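Local coordinates for Endoglucanase(Endo-1,4-beta-glucanase)protein (Pseudomonas stutzeri, PDB 6R2J) that probably hydrolyses internal beta-1,4-glucosidic bonds of cellulose-like chains, as a family 5 glycoside hydrolase, and binds cellobiose, at residues Tyr36-Lys41 with Ile55-Ile60; Ala190-Asn195 with Leu201-His206. All coordinates share one frame; numbering follows the deposited sequence.

Interaction 1. Residues Tyr36-Lys41 with Ile55-Ile60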
loop_
_atom_site.group_PDB
_atom_site.type_symbol
_atom_site.label_atom_id
_atom_site.label_comp_id
_atom_site.label_asym_id
_atom_site.label_seq_id
_atom_site.Cartn_x
_atom_site.Cartn_y
_atom_site.Cartn_z
ATOM N N TYR A 36 -14.524 11.620 3.785
ATOM C CA TYR A 36 -13.305 10.901 4.088
ATOM C C TYR A 36 -12.907 11.273 5.508
ATOM O O TYR A 36 -13.496 12.153 6.137
ATOM C CB TYR A 36 -12.199 11.201 3.072
ATOM C CG TYR A 36 -11.701 12.645 3.089
ATOM C CD1 TYR A 36 -10.704 13.044 3.972
ATOM C CD2 TYR A 36 -12.236 13.614 2.231
ATOM C CE1 TYR A 36 -10.251 14.324 3.996
ATOM C CE2 TYR A 36 -11.781 14.900 2.256
ATOM C CZ TYR A 36 -10.782 15.259 3.142
ATOM O OH TYR A 36 -10.305 16.550 3.165
ATOM N N PHE A 37 -11.924 10.552 6.024
ATOM C CA PHE A 37 -11.585 10.600 7.436
ATOM C C PHE A 37 -10.094 10.328 7.565
ATOM O O PHE A 37 -9.511 9.567 6.800
ATOM C CB PHE A 37 -12.310 9.518 8.270
ATOM C CG PHE A 37 -13.726 9.323 7.885
ATOM C CD1 PHE A 37 -14.646 10.297 8.176
ATOM C CD2 PHE A 37 -14.138 8.204 7.183
ATOM C CE1 PHE A 37 -15.960 10.162 7.798
ATOM C CE2 PHE A 37 -15.432 8.082 6.786
ATOM C CZ PHE A 37 -16.348 9.042 7.114
ATOM N N TYR A 38 -9.519 10.917 8.538
ATOM C CA TYR A 38 -8.157 10.704 8.992
ATOM C C TYR A 38 -8.133 10.040 10.374
ATOM O O TYR A 38 -9.011 10.257 11.209
ATOM C CB TYR A 38 -7.431 12.056 9.019
ATOM C CG TYR A 38 -6.777 12.372 7.687
ATOM C CD1 TYR A 38 -7.518 12.800 6.611
ATOM C CD2 TYR A 38 -5.411 12.204 7.505
ATOM C CE1 TYR A 38 -6.913 13.081 5.395
ATOM C CE2 TYR A 38 -4.793 12.469 6.290
ATOM C CZ TYR A 38 -5.534 12.917 5.238
ATOM O OH TYR A 38 -4.904 13.169 4.032
ATOM N N PRO A 39 -7.162 9.167 10.598
ATOM C CA PRO A 39 -7.105 8.447 11.862
ATOM C C PRO A 39 -6.638 9.358 12.993
ATOM O O PRO A 39 -6.107 10.457 12.785
ATOM C CB PRO A 39 -6.102 7.321 11.577
ATOM C CG PRO A 39 -5.195 7.886 10.481
ATOM C CD PRO A 39 -6.092 8.763 9.653
ATOM N N GLU A 40 -6.852 8.860 14.211
ATOM C CA GLU A 40 -6.497 9.523 15.451
ATOM C C GLU A 40 -5.458 8.695 16.194
ATOM O O GLU A 40 -5.130 7.571 15.800
ATOM C CB GLU A 40 -7.729 9.704 16.326
ATOM C CG GLU A 40 -8.777 10.568 15.676
ATOM C CD GLU A 40 -8.352 12.036 15.590
ATOM O OE1 GLU A 40 -7.260 12.405 16.111
ATOM O OE2 GLU A 40 -9.141 12.823 15.016
ATOM N N LYS A 41 -4.973 9.241 17.314
ATOM C CA LYS A 41 -3.943 8.549 18.081
ATOM C C LYS A 41 -4.385 7.150 18.504
ATOM O O LYS A 41 -3.540 6.249 18.648
ATOM C CB LYS A 41 -3.559 9.383 19.297
ATOM C CG LYS A 41 -4.704 9.677 20.267
ATOM C CD LYS A 41 -4.126 10.302 21.557
ATOM C CE LYS A 41 -5.198 10.629 22.594
ATOM N NZ LYS A 41 -6.002 11.815 22.164
ATOM N N ILE A 55 2.554 0.748 8.358
ATOM C CA ILE A 55 1.275 1.315 7.970
ATOM C C ILE A 55 1.375 1.780 6.520
ATOM O O ILE A 55 2.321 2.477 6.141
ATOM C CB ILE A 55 0.895 2.508 8.867
ATOM C CG1 ILE A 55 0.865 2.076 10.335
ATOM C CG2 ILE A 55 -0.434 3.120 8.411
ATOM C CD1 ILE A 55 -0.346 1.269 10.710
ATOM N N ARG A 56 0.392 1.394 5.714
ATOM C CA ARG A 56 0.194 1.952 4.386
ATOM C C ARG A 56 -0.997 2.895 4.464
ATOM O O ARG A 56 -2.069 2.513 4.949
ATOM C CB ARG A 56 -0.042 0.866 3.329
ATOM C CG ARG A 56 -0.341 1.464 1.910
ATOM C CD ARG A 56 -0.311 0.338 0.932
ATOM N NE ARG A 56 -0.527 0.631 -0.486
ATOM C CZ ARG A 56 -1.675 0.486 -1.134
ATOM N NH1 ARG A 56 -2.778 0.115 -0.494
ATOM N NH2 ARG A 56 -1.707 0.683 -2.442
ATOM N N PHE A 57 -0.816 4.127 4.013
ATOM C CA PHE A 57 -1.859 5.132 4.193
ATOM C C PHE A 57 -2.308 5.746 2.877
ATOM O O PHE A 57 -1.624 6.642 2.347
ATOM C CB PHE A 57 -1.403 6.222 5.155
ATOM C CG PHE A 57 -2.511 7.145 5.543
ATOM C CD1 PHE A 57 -3.474 6.723 6.445
ATOM C CD2 PHE A 57 -2.642 8.390 4.965
ATOM C CE1 PHE A 57 -4.541 7.540 6.822
ATOM C CE2 PHE A 57 -3.737 9.209 5.311
ATOM C CZ PHE A 57 -4.665 8.786 6.254
ATOM N N PRO A 58 -3.465 5.324 2.331
ATOM C CA PRO A 58 -3.976 5.942 1.093
ATOM C C PRO A 58 -4.478 7.383 1.280
ATOM O O PRO A 58 -5.115 7.734 2.283
ATOM C CB PRO A 58 -5.115 5.002 0.654
ATOM C CG PRO A 58 -4.875 3.699 1.406
ATOM C CD PRO A 58 -4.218 4.100 2.708
ATOM N N PHE A 59 -4.194 8.206 0.271
ATOM C CA PHE A 59 -4.736 9.539 0.093
ATOM C C PHE A 59 -4.947 9.683 -1.412
ATOM O O PHE A 59 -4.484 8.847 -2.220
ATOM C CB PHE A 59 -3.786 10.553 0.722
ATOM C CG PHE A 59 -2.541 10.748 -0.069
ATOM C CD1 PHE A 59 -1.494 9.860 0.051
ATOM C CD2 PHE A 59 -2.455 11.777 -1.013
ATOM C CE1 PHE A 59 -0.347 10.018 -0.711
ATOM C CE2 PHE A 59 -1.341 11.939 -1.787
ATOM C CZ PHE A 59 -0.267 11.077 -1.627
ATOM N N ILE A 60 -5.661 10.738 -1.814
ATOM C CA ILE A 60 -5.835 10.989 -3.239
ATOM C C ILE A 60 -5.216 12.318 -3.656
ATOM O O ILE A 60 -5.210 13.306 -2.913
ATOM C CB ILE A 60 -7.285 10.813 -3.755
ATOM C CG1 ILE A 60 -8.238 11.803 -3.080
ATOM C CG2 ILE A 60 -7.732 9.322 -3.557
ATOM C CD1 ILE A 60 -9.644 11.752 -3.651
#

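Interaction 2. Residues Ala190-Asn195 with Leu201-His206. With BGC (beta-D-glucopyranose), chain E.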
loop_
_atom_site.group_PDB
_atom_site.type_symbol
_atom_site.label_atom_id
_atom_site.label_comp_id
_atom_site.label_asym_id
_atom_site.label_seq_id
_atom_site.Cartn_x
_atom_site.Cartn_y
_atom_site.Cartn_z
ATOM N N ALA A 190 6.101 -7.918 -17.663
ATOM C CA ALA A 190 7.192 -8.872 -17.846
ATOM C C ALA A 190 8.527 -8.156 -17.906
ATOM O O ALA A 190 9.518 -8.622 -17.319
ATOM C CB ALA A 190 6.980 -9.711 -19.107
ATOM N N ASN A 191 8.555 -7.007 -18.600
ATOM C CA ASN A 191 9.745 -6.178 -18.750
ATOM C C ASN A 191 9.582 -4.805 -18.112
ATOM O O ASN A 191 9.896 -3.794 -18.739
ATOM C CB ASN A 191 10.025 -5.939 -20.223
ATOM C CG ASN A 191 10.115 -7.219 -21.003
ATOM O OD1 ASN A 191 9.107 -7.731 -21.521
ATOM N ND2 ASN A 191 11.332 -7.758 -21.095
ATOM N N PHE A 192 9.059 -4.761 -16.895
ATOM C CA PHE A 192 8.800 -3.522 -16.185
ATOM C C PHE A 192 10.024 -3.216 -15.319
ATOM O O PHE A 192 10.518 -4.085 -14.585
ATOM C CB PHE A 192 7.482 -3.678 -15.391
ATOM C CG PHE A 192 7.039 -2.430 -14.664
ATOM C CD1 PHE A 192 7.066 -1.187 -15.289
ATOM C CD2 PHE A 192 6.619 -2.508 -13.341
ATOM C CE1 PHE A 192 6.692 -0.036 -14.606
ATOM C CE2 PHE A 192 6.272 -1.365 -12.631
ATOM C CZ PHE A 192 6.292 -0.117 -13.266
ATOM N N LEU A 193 10.537 -1.985 -15.440
ATOM C CA LEU A 193 11.748 -1.609 -14.712
ATOM C C LEU A 193 11.857 -0.102 -14.633
ATOM O O LEU A 193 12.040 0.562 -15.654
ATOM C CB LEU A 193 12.994 -2.162 -15.407
ATOM C CG LEU A 193 14.279 -2.169 -14.565
ATOM C CD1 LEU A 193 15.406 -2.946 -15.293
ATOM C CD2 LEU A 193 14.775 -0.769 -14.253
ATOM N N ILE A 194 11.823 0.413 -13.435
ATOM C CA ILE A 194 12.015 1.829 -13.156
ATOM C C ILE A 194 13.438 2.052 -12.661
ATOM O O ILE A 194 13.984 1.257 -11.887
ATOM C CB ILE A 194 10.973 2.315 -12.123
ATOM C CG1 ILE A 194 9.564 1.920 -12.579
ATOM C CG2 ILE A 194 11.073 3.815 -11.896
ATOM C CD1 ILE A 194 9.128 2.635 -13.859
ATOM N N ASN A 195 14.033 3.152 -13.082
ATOM C CA ASN A 195 15.412 3.446 -12.737
ATOM C C ASN A 195 15.470 4.266 -11.453
ATOM O O ASN A 195 14.829 5.325 -11.353
ATOM C CB ASN A 195 16.048 4.228 -13.874
ATOM C CG ASN A 195 16.114 3.439 -15.153
ATOM O OD1 ASN A 195 16.582 2.310 -15.172
ATOM N ND2 ASN A 195 15.621 4.034 -16.245
ATOM N N LEU A 201 14.090 1.359 -4.168
ATOM C CA LEU A 201 12.822 1.094 -4.833
ATOM C C LEU A 201 12.372 -0.315 -4.481
ATOM O O LEU A 201 13.200 -1.239 -4.406
ATOM C CB LEU A 201 13.023 1.161 -6.343
ATOM C CG LEU A 201 11.886 1.411 -7.326
ATOM C CD1 LEU A 201 12.392 2.407 -8.316
ATOM C CD2 LEU A 201 11.544 0.062 -7.906
ATOM N N ILE A 202 11.059 -0.474 -4.289
ATOM C CA ILE A 202 10.443 -1.772 -4.022
ATOM C C ILE A 202 9.198 -1.879 -4.896
ATOM O O ILE A 202 8.457 -0.910 -5.070
ATOM C CB ILE A 202 10.128 -1.971 -2.520
ATOM C CG1 ILE A 202 11.448 -1.866 -1.739
ATOM C CG2 ILE A 202 9.417 -3.275 -2.299
ATOM C CD1 ILE A 202 11.268 -1.582 -0.223
ATOM N N TYR A 203 8.974 -3.074 -5.435
ATOM C CA TYR A 203 7.830 -3.353 -6.294
ATOM C C TYR A 203 6.724 -3.949 -5.455
ATOM O O TYR A 203 6.970 -4.638 -4.468
ATOM C CB TYR A 203 8.201 -4.279 -7.433
ATOM C CG TYR A 203 9.116 -3.574 -8.388
ATOM C CD1 TYR A 203 10.489 -3.586 -8.179
ATOM C CD2 TYR A 203 8.606 -2.841 -9.468
ATOM C CE1 TYR A 203 11.341 -2.933 -9.038
ATOM C CE2 TYR A 203 9.458 -2.198 -10.356
ATOM C CZ TYR A 203 10.828 -2.246 -10.134
ATOM O OH TYR A 203 11.709 -1.619 -10.995
ATOM N N GLU A 204 5.500 -3.628 -5.817
ATOM C CA GLU A 204 4.383 -3.848 -4.919
ATOM C C GLU A 204 3.207 -4.317 -5.746
ATOM O O GLU A 204 2.816 -3.642 -6.705
ATOM C CB GLU A 204 3.933 -2.569 -4.212
ATOM C CG GLU A 204 2.523 -2.725 -3.640
ATOM C CD GLU A 204 2.027 -1.451 -2.944
ATOM O OE1 GLU A 204 2.762 -0.423 -2.913
ATOM O OE2 GLU A 204 0.888 -1.480 -2.447
ATOM N N ALA A 205 2.619 -5.434 -5.320
ATOM C CA ALA A 205 1.436 -6.026 -5.922
ATOM C C ALA A 205 0.380 -6.214 -4.841
ATOM O O ALA A 205 0.675 -6.186 -3.635
ATOM C CB ALA A 205 1.720 -7.403 -6.542
ATOM N N HIS A 206 -0.849 -6.459 -5.316
ATOM C CA HIS A 206 -2.038 -6.703 -4.513
ATOM C C HIS A 206 -2.543 -8.092 -4.826
ATOM O O HIS A 206 -2.305 -8.623 -5.911
ATOM C CB HIS A 206 -3.111 -5.659 -4.818
ATOM C CG HIS A 206 -2.688 -4.280 -4.424
ATOM N ND1 HIS A 206 -3.412 -3.150 -4.714
ATOM C CD2 HIS A 206 -1.582 -3.852 -3.766
ATOM C CE1 HIS A 206 -2.770 -2.087 -4.261
ATOM N NE2 HIS A 206 -1.678 -2.490 -3.645
HETATM C C2 BGC E . -6.863 -7.272 -9.623
HETATM C C3 BGC E . -5.538 -7.101 -8.949
HETATM C C4 BGC E . -5.843 -6.222 -7.781
HETATM C C5 BGC E . -7.189 -6.361 -7.142
HETATM C C6 BGC E . -7.122 -5.401 -5.992
HETATM C C1 BGC E . -8.263 -7.226 -8.959
HETATM O O2 BGC E . -6.653 -8.368 -10.603
HETATM O O3 BGC E . -4.558 -6.491 -9.797
HETATM O O4 BGC E . -4.682 -6.504 -7.034
HETATM O O5 BGC E . -8.218 -5.968 -8.171
HETATM O O6 BGC E . -8.489 -5.105 -5.601
HETATM O O HOH W 1 14.506 -0.888 -10.259
#

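Interaction 1. Residues Tyr36-Lys41 with Ile55-Ile60
Phe57 reaches out from its strand to meet both Tyr38 and Pro39 of the loop at Tyr36-Lys41. Its CB points toward that loop, and with CG anti to the backbone N (chi1 -171°) the ring carries on in the same direction; the inner ring atoms serve as a stem and the outer three carbons do the touching. CE1 goes to the proline, lying 3.5 Å from Pro39 CD and 3.7 Å from Pro39 CG. CE2 takes the tyrosine side, 3.6 Å from Tyr38 CE2. Between them the tip, CZ, is shared, with Tyr38 CE2 and Pro39 CD each 3.7 Å from Phe57 CZ.

The strand 54-59 belongs to the eight-stranded parallel barrel of a TIM fold. Phe57 faces outward from it, where a large apolar ring suits the layer between strands and surrounding helices; Leu80 of helix 74-89 and Val94 of the adjacent strand add to its surroundings. Its neighbour Arg56 instead directs its guanidinium group to the acidic residues Asp140, Glu175 and Glu252.

Tyr38 and Phe57 approach at about a right angle as side chains, yet their ring planes are inclined by only 48°, with centroids 5.4 Å apart: an oblique aromatic pair. Tyrosine suits a place that is apolar along one flank and polar at the end, since its hydroxyl is hydrogen-bonded to Gln76 while CD2 and CE2 lie against Phe57. Pro39, just before Glu40, the N-cap residue of helix 41-49, offers the CD and CG of its rigid ring to the phenyl group.

Interaction 2. Residues Ala190-Asn195 with Leu201-His206
A chi1 of -69° sets the Tyr203 ring beside its own backbone N and sends its hydroxyl out to the loop at Ala190-Asn195, while Phe192, with CG anti to its N (chi1 -176°), swings its ring back to meet it. This is the outer layer of the TIM barrel, where Tyr203 and Leu201 of strand 201-206 point toward the loop that leads into that strand. The aromatic rings meet obliquely, Phe192 CE2 lying at the edge of the tyrosine ring, 4.0 Å from Tyr203 CE2. Trp240 of helix 229-244, by contrast, meets Tyr203 edge-to-face. Beside this pair, branched Ile194 lies against Leu201, with Ile194 CB 4.1 Å from Leu201 CD1, and its other neighbours include Val160 of helix 152-166.

At its far end the same strand contributes His206 to the glycan pocket, beside the bound glucose. There His206 NE2 donates to Glu204 OE2 over 3.0 Å, within the imidazole plane but from above the carboxylate plane, and ND1 pairs with Glu144.

Tyrosine suits position 203 because its phenol is long enough to reach loop backbone. Ile194 N donates to Tyr203 OH over 3.2 Å, nearly straight at 169°, and one water joins that OH (3.0 Å) to Ile194 O, to which it donates at 2.7 Å.

From the N terminus, the chain leaves barrel strand 14-18, passes through the loop at 36-41, forms helix 41-49 and returns along strand 54-59, where interaction 1 closes the excursion. Much later, after helix 185-188, the loop at 190-195 turns into strand 201-206 and interaction 2 closes a far shorter loop, only five residues intervening. The two lie in series, neither nested nor crossed, with centres about 24 Å apart on opposite sides of the molecule's middle. One loop leads from a strand to a helix, the other from a helix to a strand. Their strands share the barrel, and inside it Arg56 NE and Glu204 OE2 make a weak ion pair at 3.2 Å.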